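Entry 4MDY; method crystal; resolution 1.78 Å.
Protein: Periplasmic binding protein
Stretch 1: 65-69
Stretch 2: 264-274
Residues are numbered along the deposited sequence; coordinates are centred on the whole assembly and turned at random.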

ATOM      1  N   VAL A  65       4.722   0.530  12.259  1.00 19.80           N
ATOM      2  CA  VAL A  65       5.316  -0.546  11.478  1.00 20.20           C
ATOM      3  C   VAL A  65       4.488  -1.807  11.708  1.00 21.43           C
ATOM      4  O   VAL A  65       4.371  -2.296  12.833  1.00 21.98           O
ATOM      5  CB  VAL A  65       6.787  -0.781  11.870  1.00 18.99           C
ATOM      6  CG1 VAL A  65       7.391  -1.948  11.096  1.00 20.28           C
ATOM      7  CG2 VAL A  65       7.604   0.474  11.621  1.00 19.26           C
ATOM      8  N   TRP A  66       3.921  -2.316  10.625  1.00 20.95           N
ATOM      9  CA  TRP A  66       3.021  -3.467  10.674  1.00 21.59           C
ATOM     10  C   TRP A  66       3.809  -4.774  10.822  1.00 22.57           C
ATOM     11  O   TRP A  66       5.031  -4.793  10.609  1.00 21.26           O
ATOM     12  CB  TRP A  66       2.127  -3.474   9.420  1.00 20.09           C
ATOM     13  CG  TRP A  66       1.025  -2.437   9.479  1.00 18.19           C
ATOM     14  CD1 TRP A  66       1.175  -1.080   9.508  1.00 17.65           C
ATOM     15  CD2 TRP A  66      -0.384  -2.681   9.524  1.00 16.36           C
ATOM     16  NE1 TRP A  66      -0.046  -0.467   9.563  1.00 16.77           N
ATOM     17  CE2 TRP A  66      -1.023  -1.428   9.573  1.00 17.59           C
ATOM     18  CE3 TRP A  66      -1.169  -3.837   9.533  1.00 18.18           C
ATOM     19  CZ2 TRP A  66      -2.413  -1.301   9.618  1.00 18.64           C
ATOM     20  CZ3 TRP A  66      -2.547  -3.705   9.579  1.00 16.77           C
ATOM     21  CH2 TRP A  66      -3.150  -2.450   9.613  1.00 17.42           C
ATOM     22  N   PRO A  67       3.118  -5.874  11.200  1.00 22.30           N
ATOM     23  CA  PRO A  67       3.814  -7.114  11.553  1.00 22.67           C
ATOM     24  C   PRO A  67       4.811  -7.640  10.517  1.00 20.59           C
ATOM     25  O   PRO A  67       5.828  -8.204  10.883  1.00 22.18           O
ATOM     26  CB  PRO A  67       2.663  -8.106  11.756  1.00 24.78           C
ATOM     27  CG  PRO A  67       1.538  -7.254  12.237  1.00 24.56           C
ATOM     28  CD  PRO A  67       1.664  -5.992  11.425  1.00 23.87           C
ATOM     29  N   TRP A  68       4.524  -7.451   9.235  1.00 20.54           N
ATOM     30  CA  TRP A  68       5.407  -7.951   8.174  1.00 18.29           C
ATOM     31  C   TRP A  68       6.736  -7.191   8.049  1.00 17.60           C
ATOM     32  O   TRP A  68       7.614  -7.613   7.306  1.00 20.58           O
ATOM     33  CB  TRP A  68       4.676  -7.936   6.832  1.00 17.96           C
ATOM     34  CG  TRP A  68       4.160  -6.593   6.478  1.00 16.77           C
ATOM     35  CD1 TRP A  68       4.879  -5.546   5.983  1.00 15.26           C
ATOM     36  CD2 TRP A  68       2.816  -6.121   6.627  1.00 17.21           C
ATOM     37  NE1 TRP A  68       4.066  -4.462   5.800  1.00 17.29           N
ATOM     38  CE2 TRP A  68       2.795  -4.784   6.189  1.00 16.79           C
ATOM     39  CE3 TRP A  68       1.625  -6.702   7.088  1.00 19.35           C
ATOM     40  CZ2 TRP A  68       1.630  -4.012   6.186  1.00 16.25           C
ATOM     41  CZ3 TRP A  68       0.462  -5.933   7.076  1.00 17.62           C
ATOM     42  CH2 TRP A  68       0.478  -4.605   6.629  1.00 17.45           C
ATOM     43  N   ALA A  69       6.878  -6.065   8.747  1.00 16.94           N
ATOM     44  CA  ALA A  69       8.131  -5.317   8.742  1.00 17.99           C
ATOM     45  C   ALA A  69       8.799  -5.211  10.123  1.00 21.00           C
ATOM     46  O   ALA A  69       9.853  -4.585  10.247  1.00 19.60           O
ATOM     47  CB  ALA A  69       7.909  -3.935   8.157  1.00 18.55           C
ATOM     48  N   THR A 264      -8.945 -10.319   7.261  1.00 18.72           N
ATOM     49  CA  THR A 264      -8.412 -10.014   8.577  1.00 18.99           C
ATOM     50  C   THR A 264      -7.798  -8.620   8.543  1.00 18.58           C
ATOM     51  O   THR A 264      -7.511  -8.074   7.468  1.00 17.30           O
ATOM     52  CB  THR A 264      -7.312 -11.004   8.992  1.00 21.24           C
ATOM     53  OG1 THR A 264      -6.236 -10.959   8.044  1.00 23.15           O
ATOM     54  CG2 THR A 264      -7.860 -12.425   9.093  1.00 22.17           C
ATOM     55  N   LYS A 265      -7.581  -8.039   9.713  1.00 19.63           N
ATOM     56  CA  LYS A 265      -6.895  -6.754   9.789  1.00 19.69           C
ATOM     57  C   LYS A 265      -5.540  -6.781   9.069  1.00 20.51           C
ATOM     58  O   LYS A 265      -5.192  -5.833   8.357  1.00 20.30           O
ATOM     59  CB  LYS A 265      -6.678  -6.338  11.239  1.00 19.85           C
ATOM     60  CG  LYS A 265      -6.103  -4.939  11.376  1.00 22.78           C
ATOM     61  CD  LYS A 265      -5.578  -4.694  12.770  1.00 24.98           C
ATOM     62  CE  LYS A 265      -5.299  -3.229  13.010  1.00 27.06           C
ATOM     63  NZ  LYS A 265      -4.726  -3.059  14.367  1.00 28.73           N
ATOM     64  N   GLU A 266      -4.777  -7.858   9.255  1.00 20.78           N
ATOM     65  CA  GLU A 266      -3.433  -7.915   8.680  1.00 22.82           C
ATOM     66  C   GLU A 266      -3.500  -7.975   7.160  1.00 19.57           C
ATOM     67  O   GLU A 266      -2.714  -7.325   6.480  1.00 19.65           O
ATOM     68  CB  GLU A 266      -2.609  -9.091   9.223  1.00 27.86           C
ATOM     69  CG  GLU A 266      -1.112  -8.801   9.146  1.00 34.27           C
ATOM     70  CD  GLU A 266      -0.227 -10.028   9.184  1.00 39.35           C
ATOM     71  OE1 GLU A 266      -0.748 -11.157   9.332  1.00 44.75           O
ATOM     72  OE2 GLU A 266       1.005  -9.848   9.063  1.00 42.38           O
ATOM     73  N   LEU A 267      -4.450  -8.729   6.626  1.00 19.74           N
ATOM     74  CA  LEU A 267      -4.578  -8.828   5.178  1.00 18.44           C
ATOM     75  C   LEU A 267      -5.080  -7.504   4.602  1.00 17.23           C
ATOM     76  O   LEU A 267      -4.588  -7.059   3.566  1.00 16.04           O
ATOM     77  CB  LEU A 267      -5.466 -10.004   4.777  1.00 18.79           C
ATOM     78  CG  LEU A 267      -5.677 -10.195   3.274  1.00 20.67           C
ATOM     79  CD1 LEU A 267      -4.353 -10.200   2.510  1.00 20.69           C
ATOM     80  CD2 LEU A 267      -6.438 -11.485   3.019  1.00 21.27           C
ATOM     81  N   ALA A 268      -6.030  -6.857   5.285  1.00 15.28           N
ATOM     82  CA  ALA A 268      -6.489  -5.535   4.872  1.00 17.21           C
ATOM     83  C   ALA A 268      -5.319  -4.567   4.869  1.00 16.99           C
ATOM     84  O   ALA A 268      -5.140  -3.802   3.927  1.00 16.46           O
ATOM     85  CB  ALA A 268      -7.592  -5.019   5.792  1.00 17.70           C
ATOM     86  N   GLY A 269      -4.522  -4.600   5.931  1.00 18.21           N
ATOM     87  CA  GLY A 269      -3.346  -3.736   6.026  1.00 18.78           C
ATOM     88  C   GLY A 269      -2.347  -4.030   4.923  1.00 17.39           C
ATOM     89  O   GLY A 269      -1.801  -3.118   4.310  1.00 17.54           O
ATOM     90  N   ALA A 270      -2.120  -5.309   4.659  1.00 18.22           N
ATOM     91  CA  ALA A 270      -1.141  -5.716   3.655  1.00 17.64           C
ATOM     92  C   ALA A 270      -1.531  -5.228   2.260  1.00 16.74           C
ATOM     93  O   ALA A 270      -0.696  -4.715   1.534  1.00 17.94           O
ATOM     94  CB  ALA A 270      -0.948  -7.227   3.680  1.00 18.82           C
ATOM     95  N   ILE A 271      -2.811  -5.337   1.918  1.00 17.11           N
ATOM     96  CA  ILE A 271      -3.338  -4.808   0.652  1.00 16.69           C
ATOM     97  C   ILE A 271      -3.158  -3.287   0.555  1.00 17.40           C
ATOM     98  O   ILE A 271      -2.715  -2.774  -0.473  1.00 15.91           O
ATOM     99  CB  ILE A 271      -4.821  -5.177   0.473  1.00 17.05           C
ATOM    100  CG1 ILE A 271      -4.959  -6.688   0.294  1.00 17.20           C
ATOM    101  CG2 ILE A 271      -5.435  -4.444  -0.716  1.00 16.97           C
ATOM    102  CD1 ILE A 271      -6.356  -7.221   0.542  1.00 16.24           C
ATOM    103  N   ALA A 272      -3.490  -2.583   1.635  1.00 16.26           N
ATOM    104  CA  ALA A 272      -3.370  -1.131   1.695  1.00 17.62           C
ATOM    105  C   ALA A 272      -1.943  -0.656   1.483  1.00 16.64           C
ATOM    106  O   ALA A 272      -1.709   0.278   0.725  1.00 19.51           O
ATOM    107  CB  ALA A 272      -3.889  -0.609   3.028  1.00 16.48           C
ATOM    108  N   PHE A 273      -0.992  -1.296   2.155  1.00 15.33           N
ATOM    109  CA  PHE A 273       0.407  -0.890   2.061  1.00 16.21           C
ATOM    110  C   PHE A 273       1.035  -1.202   0.702  1.00 17.70           C
ATOM    111  O   PHE A 273       1.907  -0.457   0.238  1.00 15.26           O
ATOM    112  CB  PHE A 273       1.223  -1.521   3.178  1.00 16.23           C
ATOM    113  CG  PHE A 273       1.311  -0.663   4.399  1.00 16.78           C
ATOM    114  CD1 PHE A 273       0.211  -0.508   5.235  1.00 18.74           C
ATOM    115  CD2 PHE A 273       2.489   0.006   4.705  1.00 17.45           C
ATOM    116  CE1 PHE A 273       0.292   0.298   6.364  1.00 17.89           C
ATOM    117  CE2 PHE A 273       2.568   0.813   5.823  1.00 17.47           C
ATOM    118  CZ  PHE A 273       1.468   0.956   6.649  1.00 17.49           C
ATOM    119  N   ALA A 274       0.603  -2.294   0.076  1.00 18.02           N
ATOM    120  CA  ALA A 274       1.050  -2.638  -1.279  1.00 16.67           C
ATOM    121  C   ALA A 274       2.562  -2.430  -1.429  1.00 16.06           C
ATOM    122  O   ALA A 274       3.020  -1.700  -2.308  1.00 18.70           O
ATOM    123  CB  ALA A 274       0.292  -1.798  -2.295  1.00 18.20           C
TER

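Residues 65–69 lay two tryptophans against one side of the helix 265–273, and no hydrogen bond crosses between them: the contact rests on van der Waals packing of the two indoles against the helix backbone, Phe273 and the Glu266 side chain, burying 403 Å² in total. The helix begins behind an N-cap, Thr264 OG1 accepting from Leu267 N at 3.2 Å. Val65 points away and takes no part. Trp66 (chi1 m) spreads its indole over Gly269, whose CA lies 4.0 Å from the centroid of the six-membered ring, a CH-pi contact over the face. Glycine makes this approach possible, since an ideal CB there would fall 2.2 Å from Trp66 CZ3. Over the same face, Trp66 NE1 comes 3.3 Å from Phe273 CE1, the two rings meeting obliquely at 55°; NE1 finds its hydrogen bond elsewhere in the structure. At the ring edge, Trp66 CZ3 lies 3.6 Å from Lys265 O, an oxygen already bonded to Gly269 N within the helix. Pro67 adds a marginal contact, its CB 3.6 Å from Glu266 OE2. Trp68 (chi1 p) fits as a knob among Glu266, Gly269, Ala270 and Phe273. Its CH2 reaches Ala270 N at 3.3 Å, while CZ3 packs 3.9 Å from Ala270 CB; its edge meets the face of Phe273, planes at 71°. Ala69 N bonds Trp66 O at 2.9 Å, bracing the turn.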